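Local coordinates for protein phosphoribosylaminoimidazole-succinocarboxamide synthase (Pyrococcus horikoshii, PDB 4O7V) that catalyses the ATP-dependent joining of L-aspartate to carboxyaminoimidazole ribonucleotide, which forms SAICAR in de novo purine biosynthesis, at residues R93-G98 with G109-E114; I170-K175 with R198-K203. One frame throughout, in Å; residues are numbered along the deposited sequence.

Contact 1: residues R93-G98 with G109-E114; sequences RNVVAG and GYELPE. With UDP (uridine-5'-diphosphate), chain B; U5P (uridine-5'-monophosphate), chain D.
Val95 and Glu111 face each other as a non-hydrogen-bonded antiparallel pair, their CA atoms 4.7 Å apart, and the backbone bonds on both sides of it join a loop to the start of strand 111-121. Val96 N gives a nearly straight bond (171°) to Tyr110 O at 2.8 Å, and Gly109 N reaches Val96 O at 2.9 Å. Beyond the bridge, Leu112 N bonds to Asn94 O at 3.0 Å. Glycine suits position 109, where at phi 98° a CB would jam against the preceding carbonyl oxygen. Val95 CG1 lies 3.6 Å from Gly109 CA, and its other branch, CG2, rests against Glu111 OE1. Val96 and Leu112 meet at about a right angle, Val96 CG2 3.8 Å from Leu112 CD2. In Leu112, chi1 (-62°) lays CG beside the backbone N and against Asn94 O; from there CD1 reaches Arg93 O. The arginine's own chain leads the other way, to UDP and U5P, which occupy the same place, and it grips the phosphate of either: NH2 donates to UDP O2A at 2.7 Å and NH1 to UDP O1A at 2.8 Å. NH1 also forms a salt bridge with Glu118 of strand 111-121. Asn94 ND2 reaches Asn157 of helix 143-165 and the backbone of strand 169-180, while Val95 packs on Val172 and Trp200; Leu112 meets Val138 of the second subunit.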
loop_
_atom_site.group_PDB
_atom_site.type_symbol
_atom_site.label_atom_id
_atom_site.label_comp_id
_atom_site.label_asym_id
_atom_site.label_seq_id
_atom_site.Cartn_x
_atom_site.Cartn_y
_atom_site.Cartn_z
ATOM N N ARG A 93 1.268 4.594 -12.958
ATOM C CA ARG A 93 0.490 3.700 -13.822
ATOM C C ARG A 93 -0.625 4.470 -14.541
ATOM O O ARG A 93 -1.385 5.206 -13.904
ATOM C CB ARG A 93 -0.072 2.530 -12.996
ATOM C CG ARG A 93 0.817 2.135 -11.808
ATOM C CD ARG A 93 0.394 0.847 -11.108
ATOM N NE ARG A 93 0.701 -0.295 -11.952
ATOM C CZ ARG A 93 1.457 -1.341 -11.633
ATOM N NH1 ARG A 93 2.016 -1.477 -10.432
ATOM N NH2 ARG A 93 1.643 -2.269 -12.558
ATOM N N ASN A 94 -0.697 4.307 -15.866
ATOM C CA ASN A 94 -1.740 4.927 -16.704
ATOM C C ASN A 94 -2.762 3.925 -17.197
ATOM O O ASN A 94 -3.947 4.258 -17.373
ATOM C CB ASN A 94 -1.108 5.611 -17.914
ATOM C CG ASN A 94 -0.145 6.702 -17.512
ATOM O OD1 ASN A 94 -0.490 7.572 -16.708
ATOM N ND2 ASN A 94 1.078 6.650 -18.039
ATOM N N VAL A 95 -2.275 2.705 -17.439
ATOM C CA VAL A 95 -3.056 1.606 -17.981
ATOM C C VAL A 95 -2.809 0.393 -17.081
ATOM O O VAL A 95 -1.670 0.156 -16.652
ATOM C CB VAL A 95 -2.608 1.287 -19.428
ATOM C CG1 VAL A 95 -3.214 -0.017 -19.929
ATOM C CG2 VAL A 95 -2.971 2.435 -20.363
ATOM N N VAL A 96 -3.871 -0.353 -16.779
ATOM C CA VAL A 96 -3.782 -1.533 -15.915
ATOM C C VAL A 96 -2.937 -2.643 -16.557
ATOM O O VAL A 96 -3.188 -3.056 -17.706
ATOM C CB VAL A 96 -5.181 -2.062 -15.542
ATOM C CG1 VAL A 96 -5.090 -3.380 -14.790
ATOM C CG2 VAL A 96 -5.933 -1.019 -14.722
ATOM N N ALA A 97 -1.916 -3.078 -15.816
ATOM C CA ALA A 97 -1.055 -4.199 -16.201
ATOM C C ALA A 97 -0.278 -4.686 -14.977
ATOM O O ALA A 97 -0.331 -4.066 -13.916
ATOM C CB ALA A 97 -0.104 -3.788 -17.321
ATOM N N GLY A 98 0.441 -5.794 -15.127
ATOM C CA GLY A 98 1.270 -6.333 -14.049
ATOM C C GLY A 98 0.548 -6.503 -12.723
ATOM O O GLY A 98 -0.598 -6.967 -12.683
ATOM N N GLY A 109 -5.089 -3.630 -19.770
ATOM C CA GLY A 109 -5.454 -2.727 -20.855
ATOM C C GLY A 109 -6.461 -1.673 -20.439
ATOM O O GLY A 109 -6.710 -0.714 -21.171
ATOM N N TYR A 110 -7.045 -1.841 -19.260
ATOM C CA TYR A 110 -7.990 -0.861 -18.741
ATOM C C TYR A 110 -7.327 0.508 -18.563
ATOM O O TYR A 110 -6.279 0.639 -17.921
ATOM C CB TYR A 110 -8.575 -1.369 -17.439
ATOM C CG TYR A 110 -9.656 -0.516 -16.830
ATOM C CD1 TYR A 110 -10.998 -0.914 -16.886
ATOM C CD2 TYR A 110 -9.336 0.677 -16.165
ATOM C CE1 TYR A 110 -11.992 -0.142 -16.302
ATOM C CE2 TYR A 110 -10.322 1.454 -15.575
ATOM C CZ TYR A 110 -11.643 1.039 -15.650
ATOM O OH TYR A 110 -12.599 1.815 -15.061
ATOM N N GLU A 111 -7.936 1.514 -19.179
ATOM C CA GLU A 111 -7.454 2.881 -19.119
ATOM C C GLU A 111 -7.866 3.550 -17.810
ATOM O O GLU A 111 -9.048 3.784 -17.584
ATOM C CB GLU A 111 -8.046 3.655 -20.282
ATOM C CG GLU A 111 -7.677 5.122 -20.302
ATOM C CD GLU A 111 -6.614 5.397 -21.328
ATOM O OE1 GLU A 111 -5.601 4.651 -21.350
ATOM O OE2 GLU A 111 -6.805 6.346 -22.121
ATOM N N LEU A 112 -6.898 3.862 -16.951
ATOM C CA LEU A 112 -7.211 4.507 -15.671
ATOM C C LEU A 112 -7.780 5.927 -15.854
ATOM O O LEU A 112 -7.366 6.639 -16.767
ATOM C CB LEU A 112 -5.987 4.511 -14.736
ATOM C CG LEU A 112 -5.498 3.115 -14.347
ATOM C CD1 LEU A 112 -4.073 3.158 -13.803
ATOM C CD2 LEU A 112 -6.457 2.471 -13.355
ATOM N N PRO A 113 -8.747 6.329 -14.992
ATOM C CA PRO A 113 -9.339 7.672 -15.123
ATOM C C PRO A 113 -8.318 8.766 -14.807
ATOM O O PRO A 113 -8.390 9.859 -15.371
ATOM C CB PRO A 113 -10.488 7.667 -14.097
ATOM C CG PRO A 113 -10.127 6.593 -13.102
ATOM C CD PRO A 113 -9.340 5.559 -13.874
ATOM N N GLU A 114 -7.377 8.469 -13.910
ATOM C CA GLU A 114 -6.218 9.337 -13.677
ATOM C C GLU A 114 -5.026 8.459 -13.261
ATOM O O GLU A 114 -5.225 7.301 -12.873
ATOM C CB GLU A 114 -6.522 10.431 -12.636
ATOM C CG GLU A 114 -6.857 9.947 -11.224
ATOM C CD GLU A 114 -8.276 9.400 -11.085
ATOM O OE1 GLU A 114 -8.439 8.324 -10.459
ATOM O OE2 GLU A 114 -9.231 10.032 -11.606
HETATM N N1 UDP B . 9.303 -2.322 -12.268
HETATM C C2 UDP B . 10.708 -2.188 -12.205
HETATM N N3 UDP B . 11.398 -2.814 -11.246
HETATM C C4 UDP B . 10.765 -3.571 -10.341
HETATM C C5 UDP B . 9.381 -3.722 -10.376
HETATM C C6 UDP B . 8.652 -3.074 -11.369
HETATM O O2 UDP B . 11.311 -1.484 -13.042
HETATM O O4 UDP B . 11.428 -4.148 -9.456
HETATM C "C1'" UDP B . 8.560 -1.632 -13.320
HETATM C "C2'" UDP B . 7.932 -2.638 -14.267
HETATM O "O2'" UDP B . 8.744 -2.825 -15.428
HETATM C "C3'" UDP B . 6.633 -1.978 -14.650
HETATM C "C4'" UDP B . 6.279 -1.073 -13.478
HETATM O "O4'" UDP B . 7.488 -0.878 -12.744
HETATM O "O3'" UDP B . 6.876 -1.151 -15.788
HETATM C "C5'" UDP B . 5.216 -1.688 -12.575
HETATM O "O5'" UDP B . 5.491 -3.073 -12.387
HETATM P PA UDP B . 4.468 -4.031 -11.604
HETATM O O1A UDP B . 4.111 -3.402 -10.278
HETATM O O2A UDP B . 3.346 -4.408 -12.533
HETATM O O3A UDP B . 5.380 -5.330 -11.322
HETATM P PB UDP B . 5.789 -6.427 -12.436
HETATM O O1B UDP B . 6.579 -7.413 -11.614
HETATM O O2B UDP B . 4.491 -6.941 -12.993
HETATM O O3B UDP B . 6.622 -5.691 -13.460
HETATM N N1 U5P D . 9.272 -2.123 -12.162
HETATM C C2 U5P D . 10.684 -2.056 -12.198
HETATM N N3 U5P D . 11.407 -2.559 -11.195
HETATM C C4 U5P D . 10.803 -3.122 -10.144
HETATM C C5 U5P D . 9.414 -3.201 -10.073
HETATM C C6 U5P D . 8.650 -2.680 -11.114
HETATM O O2 U5P D . 11.263 -1.529 -13.168
HETATM O O4 U5P D . 11.504 -3.580 -9.221
HETATM C "C1'" U5P D . 8.494 -1.560 -13.265
HETATM C "C2'" U5P D . 7.924 -2.629 -14.179
HETATM O "O2'" U5P D . 8.763 -2.841 -15.315
HETATM C "C3'" U5P D . 6.622 -2.013 -14.624
HETATM C "C4'" U5P D . 6.202 -1.088 -13.491
HETATM O "O3'" U5P D . 6.883 -1.201 -15.769
HETATM O "O4'" U5P D . 7.381 -0.841 -12.725
HETATM C "C5'" U5P D . 5.123 -1.704 -12.608
HETATM O "O5'" U5P D . 5.551 -2.983 -12.149
HETATM P P U5P D . 4.518 -4.032 -11.508
HETATM O O1P U5P D . 3.364 -4.048 -12.473
HETATM O O2P U5P D . 5.319 -5.310 -11.460
HETATM O O3P U5P D . 4.153 -3.464 -10.157
HETATM O O HOH W 1 -5.187 6.842 -17.796
#

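Contact 2: residues I170-K175 with R198-K203. With UDP (uridine-5'-diphosphate), chain B; U5P (uridine-5'-monophosphate), chain D.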
loop_
_atom_site.group_PDB
_atom_site.type_symbol
_atom_site.label_atom_id
_atom_site.label_comp_id
_atom_site.label_asym_id
_atom_site.label_seq_id
_atom_site.Cartn_x
_atom_site.Cartn_y
_atom_site.Cartn_z
ATOM N N ILE A 170 2.246 3.872 -26.286
ATOM C CA ILE A 170 1.511 4.103 -25.062
ATOM C C ILE A 170 2.402 3.783 -23.866
ATOM O O ILE A 170 2.945 2.673 -23.750
ATOM C CB ILE A 170 0.198 3.292 -25.026
ATOM C CG1 ILE A 170 -0.712 3.731 -26.180
ATOM C CG2 ILE A 170 -0.530 3.510 -23.708
ATOM C CD1 ILE A 170 -1.739 2.695 -26.576
ATOM N N LEU A 171 2.573 4.774 -22.996
ATOM C CA LEU A 171 3.279 4.566 -21.746
ATOM C C LEU A 171 2.311 3.971 -20.732
ATOM O O LEU A 171 1.478 4.670 -20.153
ATOM C CB LEU A 171 3.911 5.862 -21.249
ATOM C CG LEU A 171 4.645 5.835 -19.900
ATOM C CD1 LEU A 171 5.822 4.870 -19.889
ATOM C CD2 LEU A 171 5.088 7.247 -19.555
ATOM N N VAL A 172 2.426 2.662 -20.533
ATOM C CA VAL A 172 1.482 1.918 -19.702
ATOM C C VAL A 172 1.720 2.183 -18.204
ATOM O O VAL A 172 0.789 2.558 -17.470
ATOM C CB VAL A 172 1.565 0.419 -20.050
ATOM C CG1 VAL A 172 0.845 -0.451 -19.022
ATOM C CG2 VAL A 172 1.034 0.189 -21.454
ATOM N N ASP A 173 2.968 1.992 -17.777
ATOM C CA ASP A 173 3.420 2.277 -16.417
ATOM C C ASP A 173 4.940 2.350 -16.430
ATOM O O ASP A 173 5.555 2.076 -17.458
ATOM C CB ASP A 173 2.931 1.223 -15.403
ATOM C CG ASP A 173 3.371 -0.200 -15.755
ATOM O OD1 ASP A 173 4.484 -0.387 -16.270
ATOM O OD2 ASP A 173 2.586 -1.137 -15.514
ATOM N N PHE A 174 5.543 2.730 -15.307
ATOM C CA PHE A 174 6.999 2.811 -15.229
ATOM C C PHE A 174 7.439 3.010 -13.792
ATOM O O PHE A 174 6.650 3.428 -12.957
ATOM C CB PHE A 174 7.557 3.929 -16.137
ATOM C CG PHE A 174 7.095 5.313 -15.774
ATOM C CD1 PHE A 174 7.905 6.148 -15.001
ATOM C CD2 PHE A 174 5.872 5.798 -16.219
ATOM C CE1 PHE A 174 7.491 7.432 -14.658
ATOM C CE2 PHE A 174 5.451 7.083 -15.887
ATOM C CZ PHE A 174 6.263 7.902 -15.101
ATOM N N LYS A 175 8.695 2.697 -13.515
ATOM C CA LYS A 175 9.242 2.839 -12.181
ATOM C C LYS A 175 10.362 3.888 -12.164
ATOM O O LYS A 175 11.239 3.893 -13.028
ATOM C CB LYS A 175 9.767 1.499 -11.670
ATOM C CG LYS A 175 10.490 1.604 -10.322
ATOM C CD LYS A 175 11.760 0.753 -10.295
ATOM C CE LYS A 175 12.936 1.491 -10.903
ATOM N NZ LYS A 175 14.202 0.710 -10.896
ATOM N N ARG A 198 6.567 -0.028 -18.993
ATOM C CA ARG A 198 5.787 -0.758 -19.987
ATOM C C ARG A 198 5.483 0.169 -21.147
ATOM O O ARG A 198 4.964 1.278 -20.956
ATOM C CB ARG A 198 4.519 -1.390 -19.401
ATOM C CG ARG A 198 4.803 -2.657 -18.594
ATOM C CD ARG A 198 3.546 -3.369 -18.105
ATOM N NE ARG A 198 3.927 -4.607 -17.425
ATOM C CZ ARG A 198 4.054 -4.749 -16.108
ATOM N NH1 ARG A 198 3.792 -3.739 -15.281
ATOM N NH2 ARG A 198 4.435 -5.916 -15.612
ATOM N N PHE A 199 5.853 -0.291 -22.341
ATOM C CA PHE A 199 5.618 0.401 -23.600
ATOM C C PHE A 199 4.788 -0.498 -24.501
ATOM O O PHE A 199 5.224 -1.603 -24.848
ATOM C CB PHE A 199 6.939 0.676 -24.327
ATOM C CG PHE A 199 7.891 1.588 -23.597
ATOM C CD1 PHE A 199 7.460 2.794 -23.042
ATOM C CD2 PHE A 199 9.244 1.266 -23.523
ATOM C CE1 PHE A 199 8.356 3.639 -22.399
ATOM C CE2 PHE A 199 10.142 2.108 -22.887
ATOM C CZ PHE A 199 9.704 3.296 -22.327
ATOM N N TRP A 200 3.611 -0.020 -24.895
ATOM C CA TRP A 200 2.759 -0.728 -25.858
ATOM C C TRP A 200 2.653 0.011 -27.159
ATOM O O TRP A 200 2.443 1.228 -27.166
ATOM C CB TRP A 200 1.356 -0.874 -25.306
ATOM C CG TRP A 200 1.212 -1.883 -24.214
ATOM C CD1 TRP A 200 2.213 -2.657 -23.618
ATOM C CD2 TRP A 200 -0.022 -2.244 -23.518
ATOM N NE1 TRP A 200 1.688 -3.455 -22.641
ATOM C CE2 TRP A 200 0.347 -3.257 -22.530
ATOM C CE3 TRP A 200 -1.351 -1.842 -23.613
ATOM C CZ2 TRP A 200 -0.589 -3.831 -21.683
ATOM C CZ3 TRP A 200 -2.289 -2.434 -22.759
ATOM C CH2 TRP A 200 -1.914 -3.401 -21.813
ATOM N N ASP A 201 2.767 -0.712 -28.274
ATOM C CA ASP A 201 2.471 -0.120 -29.580
ATOM C C ASP A 201 1.037 0.395 -29.565
ATOM O O ASP A 201 0.128 -0.334 -29.159
ATOM C CB ASP A 201 2.614 -1.135 -30.710
ATOM C CG ASP A 201 2.120 -0.579 -32.036
ATOM O OD1 ASP A 201 2.786 0.315 -32.580
ATOM O OD2 ASP A 201 1.044 -1.002 -32.509
ATOM N N ALA A 202 0.846 1.638 -30.011
ATOM C CA ALA A 202 -0.469 2.303 -29.957
ATOM C C ALA A 202 -1.567 1.586 -30.749
ATOM O O ALA A 202 -2.737 1.626 -30.366
ATOM C CB ALA A 202 -0.368 3.765 -30.391
ATOM N N LYS A 203 -1.184 0.923 -31.834
ATOM C CA LYS A 203 -2.149 0.290 -32.717
ATOM C C LYS A 203 -2.432 -1.161 -32.340
ATOM O O LYS A 203 -3.591 -1.582 -32.257
ATOM C CB LYS A 203 -1.656 0.364 -34.165
ATOM C CG LYS A 203 -2.758 0.625 -35.178
ATOM C CD LYS A 203 -3.728 -0.551 -35.308
ATOM C CE LYS A 203 -4.699 -0.341 -36.454
ATOM N NZ LYS A 203 -3.982 -0.086 -37.737
HETATM N N1 UDP B . 9.303 -2.322 -12.268
HETATM C C2 UDP B . 10.708 -2.188 -12.205
HETATM N N3 UDP B . 11.398 -2.814 -11.246
HETATM C C4 UDP B . 10.765 -3.571 -10.341
HETATM C C5 UDP B . 9.381 -3.722 -10.376
HETATM C C6 UDP B . 8.652 -3.074 -11.369
HETATM O O2 UDP B . 11.311 -1.484 -13.042
HETATM O O4 UDP B . 11.428 -4.148 -9.456
HETATM C "C1'" UDP B . 8.560 -1.632 -13.320
HETATM C "C2'" UDP B . 7.932 -2.638 -14.267
HETATM O "O2'" UDP B . 8.744 -2.825 -15.428
HETATM C "C3'" UDP B . 6.633 -1.978 -14.650
HETATM C "C4'" UDP B . 6.279 -1.073 -13.478
HETATM O "O4'" UDP B . 7.488 -0.878 -12.744
HETATM O "O3'" UDP B . 6.876 -1.151 -15.788
HETATM C "C5'" UDP B . 5.216 -1.688 -12.575
HETATM O "O5'" UDP B . 5.491 -3.073 -12.387
HETATM P PA UDP B . 4.468 -4.031 -11.604
HETATM O O1A UDP B . 4.111 -3.402 -10.278
HETATM O O2A UDP B . 3.346 -4.408 -12.533
HETATM O O3A UDP B . 5.380 -5.330 -11.322
HETATM P PB UDP B . 5.789 -6.427 -12.436
HETATM O O1B UDP B . 6.579 -7.413 -11.614
HETATM O O2B UDP B . 4.491 -6.941 -12.993
HETATM O O3B UDP B . 6.622 -5.691 -13.460
HETATM N N1 U5P D . 9.272 -2.123 -12.162
HETATM C C2 U5P D . 10.684 -2.056 -12.198
HETATM N N3 U5P D . 11.407 -2.559 -11.195
HETATM C C4 U5P D . 10.803 -3.122 -10.144
HETATM C C5 U5P D . 9.414 -3.201 -10.073
HETATM C C6 U5P D . 8.650 -2.680 -11.114
HETATM O O2 U5P D . 11.263 -1.529 -13.168
HETATM O O4 U5P D . 11.504 -3.580 -9.221
HETATM C "C1'" U5P D . 8.494 -1.560 -13.265
HETATM C "C2'" U5P D . 7.924 -2.629 -14.179
HETATM O "O2'" U5P D . 8.763 -2.841 -15.315
HETATM C "C3'" U5P D . 6.622 -2.013 -14.624
HETATM C "C4'" U5P D . 6.202 -1.088 -13.491
HETATM O "O3'" U5P D . 6.883 -1.201 -15.769
HETATM O "O4'" U5P D . 7.381 -0.841 -12.725
HETATM C "C5'" U5P D . 5.123 -1.704 -12.608
HETATM O "O5'" U5P D . 5.551 -2.983 -12.149
HETATM P P U5P D . 4.518 -4.032 -11.508
HETATM O O1P U5P D . 3.364 -4.048 -12.473
HETATM O O2P U5P D . 5.319 -5.310 -11.460
HETATM O O3P U5P D . 4.153 -3.464 -10.157
#
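Ile170 and Trp200 exchange two backbone hydrogen bonds, and strands 170-175 and 198-201 run on from this pair antiparallel, their axes 4.8 Å apart at closest and 157° between directions. A beta bulge follows: Val172 N bonds to Arg198 O and Arg198 N to Asp173 O, two residues set against one. The bulge turns Val172 toward the partner strand, where the packing is tight. Its CG2 sits over one face of Trp200, 3.4 Å from the centroid of the five-membered ring in a CH-pi contact, while CB and CG1 lie against Arg198 CB. On the other face, Leu171 CD1 meets Phe199 CE1 obliquely at 3.8 Å. Beyond the bulge the contact turns polar. Asp173 CG lies between its backbone N and carbonyl carbon (chi1 58°), which brings the carboxylate beside the guanidinium of Arg198; NH1 donates to OD2 at 2.9 Å, a salt bridge that meets the syn side of the carboxylate, the two planes 72° apart. Extended from CG to NE, Arg198 reaches the nucleotide, where NH1 donates to UDP O2A at 2.9 Å and NH2 to UDP O2B at 2.8 Å; its NE is paired with Asp211. Asp173 OD1 lies 2.6 Å from UDP O3'. At the opposite end the backbone is firmly paired, but the partly exposed Ile170 side chain only brushes Ala202. Asp173 and Arg198 belong to a phosphate- and ribose-binding site completed by Arg93, Ser99 and Arg214, consistent with that of the ribonucleotide substrate. It is separate from the bound ADP, about 14 Å from the Asp173 side chain.

From the N terminus, the chain leaves strand 84-93, and contact 1 closes a short loop of ten intervening residues as strand 111-121 begins. Contact 2 comes wholly later, in series: strand 169-180 is joined to strand 197-201 across 22 residues that include strand 186-188. In space both reach the same antiparallel sheet, centres about 10 Å apart. Asn94 stitches them: its backbone N lies 2.8 Å from Val172 O in a probable hydrogen bond. Gly109 also packs on Trp200. Together they bring two arginines to one ligand, Arg93 from contact 1 and Arg198 from contact 2 both donating to UDP O2A.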